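Local atomic coordinates of intracellular serine protease (Bacillus licheniformis, PDB entry 4ZOQ), a protein that probably acts as a serine-type endopeptidase of the subtilisin-like S8 family, the chain described here being its N-terminal prodomain. Residues D56-E59 against E60-F63. Numbering follows the deposited sequence.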
ATOM      1  N   ASP A  56      23.249   7.212  -5.932  1.00 56.25           N
ATOM      2  CA  ASP A  56      22.253   6.307  -6.473  1.00 48.14           C
ATOM      3  C   ASP A  56      21.057   7.146  -6.842  1.00 43.46           C
ATOM      4  O   ASP A  56      20.397   7.694  -5.974  1.00 49.12           O
ATOM      5  CB  ASP A  56      21.872   5.249  -5.449  1.00 51.41           C
ATOM      6  CG  ASP A  56      20.956   4.182  -6.018  1.00 54.23           C
ATOM      7  OD1 ASP A  56      20.447   4.365  -7.148  1.00 46.45           O
ATOM      8  OD2 ASP A  56      20.695   3.185  -5.301  1.00 52.07           O
ATOM      9  N   VAL A  57      20.785   7.251  -8.134  1.00 43.30           N
ATOM     10  CA  VAL A  57      19.762   8.160  -8.611  1.00 43.92           C
ATOM     11  C   VAL A  57      18.583   7.394  -9.130  1.00 46.22           C
ATOM     12  O   VAL A  57      18.751   6.386  -9.826  1.00 45.91           O
ATOM     13  CB  VAL A  57      20.269   9.067  -9.726  1.00 45.95           C
ATOM     14  CG1 VAL A  57      19.289  10.205  -9.958  1.00 42.77           C
ATOM     15  CG2 VAL A  57      21.622   9.600  -9.365  1.00 47.66           C
ATOM     16  N   ILE A  58      17.396   7.845  -8.726  1.00 43.25           N
ATOM     17  CA  ILE A  58      16.137   7.434  -9.326  1.00 39.78           C
ATOM     18  C   ILE A  58      15.870   8.378 -10.477  1.00 40.44           C
ATOM     19  O   ILE A  58      15.367   9.488 -10.279  1.00 39.03           O
ATOM     20  CB  ILE A  58      14.953   7.437  -8.298  1.00 40.52           C
ATOM     21  CG1 ILE A  58      15.298   6.596  -7.074  1.00 38.44           C
ATOM     22  CG2 ILE A  58      13.664   6.886  -8.925  1.00 38.85           C
ATOM     23  CD1 ILE A  58      14.367   6.817  -5.902  1.00 37.33           C
ATOM     24  N   GLU A  59      16.236   7.949 -11.680  1.00 48.08           N
ATOM     25  CA  GLU A  59      16.321   8.843 -12.841  1.00 47.59           C
ATOM     26  C   GLU A  59      15.056   9.632 -13.164  1.00 44.79           C
ATOM     27  O   GLU A  59      15.112  10.815 -13.481  1.00 42.90           O
ATOM     28  CB  GLU A  59      16.679   8.021 -14.078  1.00 50.37           C
ATOM     29  CG  GLU A  59      16.718   8.828 -15.365  1.00 57.02           C
ATOM     30  CD  GLU A  59      17.238   8.009 -16.532  1.00 68.87           C
ATOM     31  OE1 GLU A  59      17.762   6.896 -16.287  1.00 70.77           O
ATOM     32  OE2 GLU A  59      17.068   8.446 -17.694  1.00 75.45           O
ATOM     33  N   GLU A  60      13.912   8.970 -13.093  1.00 46.83           N
ATOM     34  CA  GLU A  60      12.671   9.584 -13.536  1.00 40.79           C
ATOM     35  C   GLU A  60      12.238  10.739 -12.656  1.00 35.04           C
ATOM     36  O   GLU A  60      11.490  11.604 -13.081  1.00 39.56           O
ATOM     37  CB  GLU A  60      11.567   8.539 -13.630  1.00 42.05           C
ATOM     38  CG  GLU A  60      11.791   7.503 -14.733  1.00 38.74           C
ATOM     39  CD  GLU A  60      12.689   6.371 -14.291  1.00 42.42           C
ATOM     40  OE1 GLU A  60      13.362   6.503 -13.248  1.00 44.02           O
ATOM     41  OE2 GLU A  60      12.711   5.327 -14.975  1.00 43.33           O
ATOM     42  N   ILE A  61      12.693  10.750 -11.421  1.00 38.68           N
ATOM     43  CA  ILE A  61      12.300  11.807 -10.492  1.00 42.11           C
ATOM     44  C   ILE A  61      13.504  12.644 -10.037  1.00 42.96           C
ATOM     45  O   ILE A  61      13.350  13.586  -9.253  1.00 43.15           O
ATOM     46  CB  ILE A  61      11.511  11.231  -9.271  1.00 41.85           C
ATOM     47  CG1 ILE A  61      12.326  10.208  -8.495  1.00 35.31           C
ATOM     48  CG2 ILE A  61      10.164  10.625  -9.733  1.00 35.57           C
ATOM     49  CD1 ILE A  61      11.656   9.819  -7.196  1.00 35.70           C
ATOM     50  N   GLY A  62      14.709  12.242 -10.445  1.00 42.51           N
ATOM     51  CA  GLY A  62      15.890  13.058 -10.216  1.00 43.18           C
ATOM     52  C   GLY A  62      16.247  13.189  -8.753  1.00 39.18           C
ATOM     53  O   GLY A  62      16.665  14.249  -8.295  1.00 39.00           O
ATOM     54  N   PHE A  63      16.083  12.090  -8.034  1.00 37.42           N
ATOM     55  CA  PHE A  63      16.277  12.035  -6.598  1.00 39.83           C
ATOM     56  C   PHE A  63      17.320  10.981  -6.261  1.00 42.09           C
ATOM     57  O   PHE A  63      17.195   9.811  -6.640  1.00 43.80           O
ATOM     58  CB  PHE A  63      14.921  11.758  -5.917  1.00 40.97           C
ATOM     59  CG  PHE A  63      14.941  11.869  -4.415  1.00 42.65           C
ATOM     60  CD1 PHE A  63      15.271  13.057  -3.788  1.00 41.14           C
ATOM     61  CD2 PHE A  63      14.584  10.778  -3.628  1.00 42.36           C
ATOM     62  CE1 PHE A  63      15.279  13.153  -2.408  1.00 42.54           C
ATOM     63  CE2 PHE A  63      14.586  10.874  -2.243  1.00 44.83           C
ATOM     64  CZ  PHE A  63      14.935  12.068  -1.636  1.00 44.47           C
TER
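Ile58 O is gripped by two backbone donors of the turn that follows it. Gly62 N lies 2.8 Å from Ile58 O, nearly on the line of the C=O, though its N-H points off that line (N-H...O 132°), while Ile61 N reaches Ile58 O over 3.2 Å from above the carbonyl plane. Ile58 N in turn gives a nearly straight bond of 2.9 Å to Phe63 O. Two successive residues, Gly62 and Phe63, thus share one partner, a worked case of the G1 beta bulge, here closing the hairpin between strands 54-58 and 63-67; Gly62 fills its first position with positive phi (67°). Ile58 and Ile61 lie side by side, CG2 of Ile58 resting 3.6 Å from CG1 of Ile61. With Ile58 CG2 anti to the backbone N, this branch faces Ile61, leaving Ile58 CG1 3.8 Å from Phe63 O. With an alanine here, losing CG1, CG2 and CD1 would probably open a gap beside Ile61 and strip Tyr117 of the protease chain of packing. Backbone bonds hold the turn, while Ile58 and Ile61 supply apolar contacts to the protease chain and Asp56 and Glu60 polar ones, to its Lys121 and Asn128, consistent with a prodomain bound to its protease.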